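Local coordinates for protein CyaB (Pseudomonas aeruginosa, PDB 3R5G) that probably makes cyclic AMP from ATP as a membrane-bound adenylyl cyclase, of which this chain is the catalytic domain, at residues 87-92 against 190-195. Numbering follows the deposited sequence.
Sequences AMRKHM and VVDSRR
In this class III cyclase catalytic domain, the chain leaving strand 185-190 is tied to helix 74-100 at the protein surface, chiefly through the guanidinium of Arg89. At the strand's end, Val190 turns its side chain in against Val82 and Ile86 of the helix and gives its carbonyl to Arg89. Arg89 NH2 donates to Val190 O over 3.1 Å, nearly straight at 170°, the oxygen lying in the guanidinium plane although the donor stands above the carbonyl plane. Water 1 closes a second path, accepting from Arg89 NH1 and donating to the same oxygen; NH1 also bonds to Gly152 O. Asp192 turns back and meets Arg89 tip to tip in a salt bridge, OD1 2.8 Å from NH2, with carboxylate and guanidinium planes 58° apart. Water 2 joins Arg89 NE to Asp192 OD2, so every guanidinium nitrogen is engaged and the group's rotation is well fixed. The Arg89 chain bends at chi3 (65°). Lys90, extended beyond CG, reaches toward Asp192, its CE 3.5 Å from Asp192 OD2. At Ser193 only its backbone takes part: water 3 accepts from Lys90 NZ at 2.5 Å and donates to Ser193 O at 3.1 Å.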
ATOM      1  N   ALA A  87       3.790 -22.340  -0.389  1.00  9.59           N
ATOM      2  CA  ALA A  87       3.213 -22.775  -1.604  1.00 10.48           C
ATOM      3  C   ALA A  87       3.274 -21.782  -2.726  1.00  9.97           C
ATOM      4  O   ALA A  87       3.448 -22.146  -3.918  1.00 11.22           O
ATOM      5  CB  ALA A  87       1.729 -23.186  -1.300  1.00  9.37           C
ATOM      6  N   MET A  88       3.079 -20.480  -2.461  1.00  9.60           N
ATOM      7  CA  MET A  88       3.187 -19.448  -3.453  1.00  9.86           C
ATOM      8  C   MET A  88       4.606 -19.366  -3.968  1.00 10.25           C
ATOM      9  O   MET A  88       4.782 -19.164  -5.173  1.00 11.99           O
ATOM     10  CB  MET A  88       2.754 -18.102  -2.860  1.00 10.03           C
ATOM     11  CG  MET A  88       1.245 -18.042  -2.546  1.00 11.34           C
ATOM     12  SD  MET A  88       0.882 -16.498  -1.696  1.00 11.39           S
ATOM     13  CE  MET A  88      -0.903 -16.432  -1.948  1.00 13.69           C
ATOM     14  N   ARG A  89       5.582 -19.464  -3.072  1.00 10.15           N
ATOM     15  CA  ARG A  89       6.993 -19.381  -3.528  1.00 10.89           C
ATOM     16  C   ARG A  89       7.287 -20.573  -4.445  1.00 12.64           C
ATOM     17  O   ARG A  89       8.032 -20.372  -5.476  1.00 13.50           O
ATOM     18  CB  ARG A  89       7.863 -19.359  -2.277  1.00  9.94           C
ATOM     19  CG  ARG A  89       9.343 -19.325  -2.619  1.00 12.78           C
ATOM     20  CD  ARG A  89      10.233 -18.928  -1.455  1.00 13.29           C
ATOM     21  NE  ARG A  89      10.129 -19.963  -0.430  1.00 10.06           N
ATOM     22  CZ  ARG A  89      10.685 -19.838   0.809  1.00 11.18           C
ATOM     23  NH1 ARG A  89      11.384 -18.695   1.066  1.00 11.89           N
ATOM     24  NH2 ARG A  89      10.593 -20.778   1.722  1.00 11.33           N
ATOM     25  N   LYS A  90       6.742 -21.774  -4.135  1.00 11.14           N
ATOM     26  CA  LYS A  90       6.954 -22.911  -5.048  1.00 11.92           C
ATOM     27  C   LYS A  90       6.259 -22.657  -6.354  1.00 11.89           C
ATOM     28  O   LYS A  90       6.809 -22.972  -7.421  1.00 14.12           O
ATOM     29  CB  LYS A  90       6.452 -24.214  -4.456  1.00 14.05           C
ATOM     30  CG  LYS A  90       7.189 -24.759  -3.295  1.00 14.96           C
ATOM     31  CD  LYS A  90       6.535 -25.974  -2.738  1.00 17.42           C
ATOM     32  CE  LYS A  90       7.303 -26.452  -1.498  1.00 14.88           C
ATOM     33  NZ  LYS A  90       6.630 -27.515  -0.759  1.00 16.81           N
ATOM     34  N   HIS A  91       5.076 -22.079  -6.347  1.00 12.02           N
ATOM     35  CA  HIS A  91       4.355 -21.916  -7.605  1.00 14.02           C
ATOM     36  C   HIS A  91       4.999 -20.849  -8.460  1.00 15.80           C
ATOM     37  O   HIS A  91       4.936 -20.851  -9.697  1.00 17.14           O
ATOM     38  CB  HIS A  91       2.903 -21.568  -7.310  1.00 14.46           C
ATOM     39  CG  HIS A  91       2.036 -21.730  -8.500  1.00 16.21           C
ATOM     40  ND1 HIS A  91       1.803 -22.959  -9.073  1.00 21.58           N
ATOM     41  CD2 HIS A  91       1.277 -20.825  -9.158  1.00 19.79           C
ATOM     42  CE1 HIS A  91       0.975 -22.788 -10.096  1.00 19.97           C
ATOM     43  NE2 HIS A  91       0.627 -21.506 -10.157  1.00 20.95           N
ATOM     44  N   MET A  92       5.706 -19.924  -7.849  1.00 14.74           N
ATOM     45  CA  MET A  92       6.430 -18.951  -8.630  1.00 15.29           C
ATOM     46  C   MET A  92       7.453 -19.558  -9.522  1.00 17.06           C
ATOM     47  O   MET A  92       7.704 -18.969 -10.570  1.00 16.43           O
ATOM     48  CB  MET A  92       7.080 -17.908  -7.702  1.00 17.44           C
ATOM     49  CG  MET A  92       6.204 -16.773  -7.422  1.00 27.06           C
ATOM     50  SD  MET A  92       6.034 -15.684  -8.876  1.00 26.71           S
ATOM     51  CE  MET A  92       7.306 -14.450  -8.889  1.00 29.74           C
ATOM     52  N   VAL A 190      11.598 -18.407   6.704  1.00  8.44           N
ATOM     53  CA  VAL A 190      10.939 -19.686   6.630  1.00  9.05           C
ATOM     54  C   VAL A 190      11.582 -20.522   5.534  1.00  7.62           C
ATOM     55  O   VAL A 190      11.848 -20.031   4.413  1.00 10.84           O
ATOM     56  CB  VAL A 190       9.417 -19.416   6.275  1.00  7.81           C
ATOM     57  CG1 VAL A 190       8.764 -20.767   6.002  1.00  9.11           C
ATOM     58  CG2 VAL A 190       8.731 -18.856   7.436  1.00 10.78           C
ATOM     59  N   VAL A 191      11.923 -21.753   5.909  1.00  8.18           N
ATOM     60  CA  VAL A 191      12.705 -22.644   5.048  1.00  8.86           C
ATOM     61  C   VAL A 191      11.825 -23.876   4.741  1.00 10.13           C
ATOM     62  O   VAL A 191      11.203 -24.447   5.625  1.00 12.15           O
ATOM     63  CB  VAL A 191      13.973 -23.093   5.786  1.00 12.00           C
ATOM     64  CG1 VAL A 191      14.755 -24.145   5.020  1.00 12.27           C
ATOM     65  CG2 VAL A 191      14.825 -21.881   6.019  1.00 13.03           C
ATOM     66  N   ASP A 192      11.758 -24.240   3.486  1.00 11.27           N
ATOM     67  CA  ASP A 192      10.914 -25.366   3.110  1.00  9.46           C
ATOM     68  C   ASP A 192      11.474 -26.605   3.662  1.00  9.61           C
ATOM     69  O   ASP A 192      12.716 -26.795   3.763  1.00 13.61           O
ATOM     70  CB  ASP A 192      11.020 -25.488   1.596  1.00 12.85           C
ATOM     71  CG  ASP A 192      10.207 -24.394   0.884  1.00 14.08           C
ATOM     72  OD1 ASP A 192       9.717 -23.456   1.546  1.00 18.48           O
ATOM     73  OD2 ASP A 192      10.009 -24.508  -0.352  1.00 23.18           O
ATOM     74  N   SER A 193      10.639 -27.527   4.053  1.00 10.95           N
ATOM     75  CA  SER A 193      11.092 -28.786   4.617  1.00 13.79           C
ATOM     76  C   SER A 193      10.126 -29.901   4.305  1.00 16.47           C
ATOM     77  O   SER A 193       9.054 -29.664   3.592  1.00 17.53           O
ATOM     78  CB  SER A 193      11.347 -28.693   6.151  1.00 14.88           C
ATOM     79  OG  SER A 193      10.173 -28.424   6.935  1.00 18.36           O
ATOM     80  N   ARG A 194      10.483 -31.097   4.832  1.00 19.33           N
ATOM     81  CA  ARG A 194       9.802 -32.257   4.271  1.00 20.84           C
ATOM     82  C   ARG A 194       8.328 -32.218   4.637  1.00 19.28           C
ATOM     83  O   ARG A 194       7.513 -32.664   3.805  1.00 19.06           O
ATOM     84  CB  ARG A 194      10.466 -33.651   4.636  1.00 23.43           C
ATOM     85  CG  ARG A 194      11.500 -34.202   3.538  1.00 34.09           C
ATOM     86  CD  ARG A 194      12.858 -33.520   3.762  1.00 40.98           C
ATOM     87  NE  ARG A 194      12.723 -33.011   5.119  1.00 43.28           N
ATOM     88  CZ  ARG A 194      13.105 -31.829   5.597  1.00 40.24           C
ATOM     89  NH1 ARG A 194      12.811 -31.567   6.867  1.00 29.24           N
ATOM     90  NH2 ARG A 194      13.762 -30.927   4.856  1.00 43.81           N
ATOM     91  N   ARG A 195       7.952 -31.667   5.775  1.00 19.09           N
ATOM     92  CA  ARG A 195       6.597 -31.845   6.292  1.00 16.82           C
ATOM     93  C   ARG A 195       5.695 -30.692   5.875  1.00 17.58           C
ATOM     94  O   ARG A 195       4.593 -30.597   6.404  1.00 19.94           O
ATOM     95  CB  ARG A 195       6.569 -31.957   7.785  1.00 20.10           C
ATOM     96  CG  ARG A 195       7.587 -33.004   8.253  1.00 23.27           C
ATOM     97  CD  ARG A 195       6.846 -34.236   8.337  1.00 23.54           C
ATOM     98  NE  ARG A 195       5.810 -34.107   9.361  1.00 28.05           N
ATOM     99  CZ  ARG A 195       4.612 -34.698   9.348  1.00 28.06           C
ATOM    100  NH1 ARG A 195       4.153 -35.455   8.293  1.00 15.15           N
ATOM    101  NH2 ARG A 195       3.789 -34.478  10.360  1.00 28.15           N
TER
HETATM  102  O   HOH W   1      12.699 -17.620   3.517  1.00 11.91           O
HETATM  103  O   HOH W   2       8.702 -22.426  -1.070  1.00 14.32           O
HETATM  104  O   HOH W   3       8.231 -27.796   1.194  1.00 23.45           O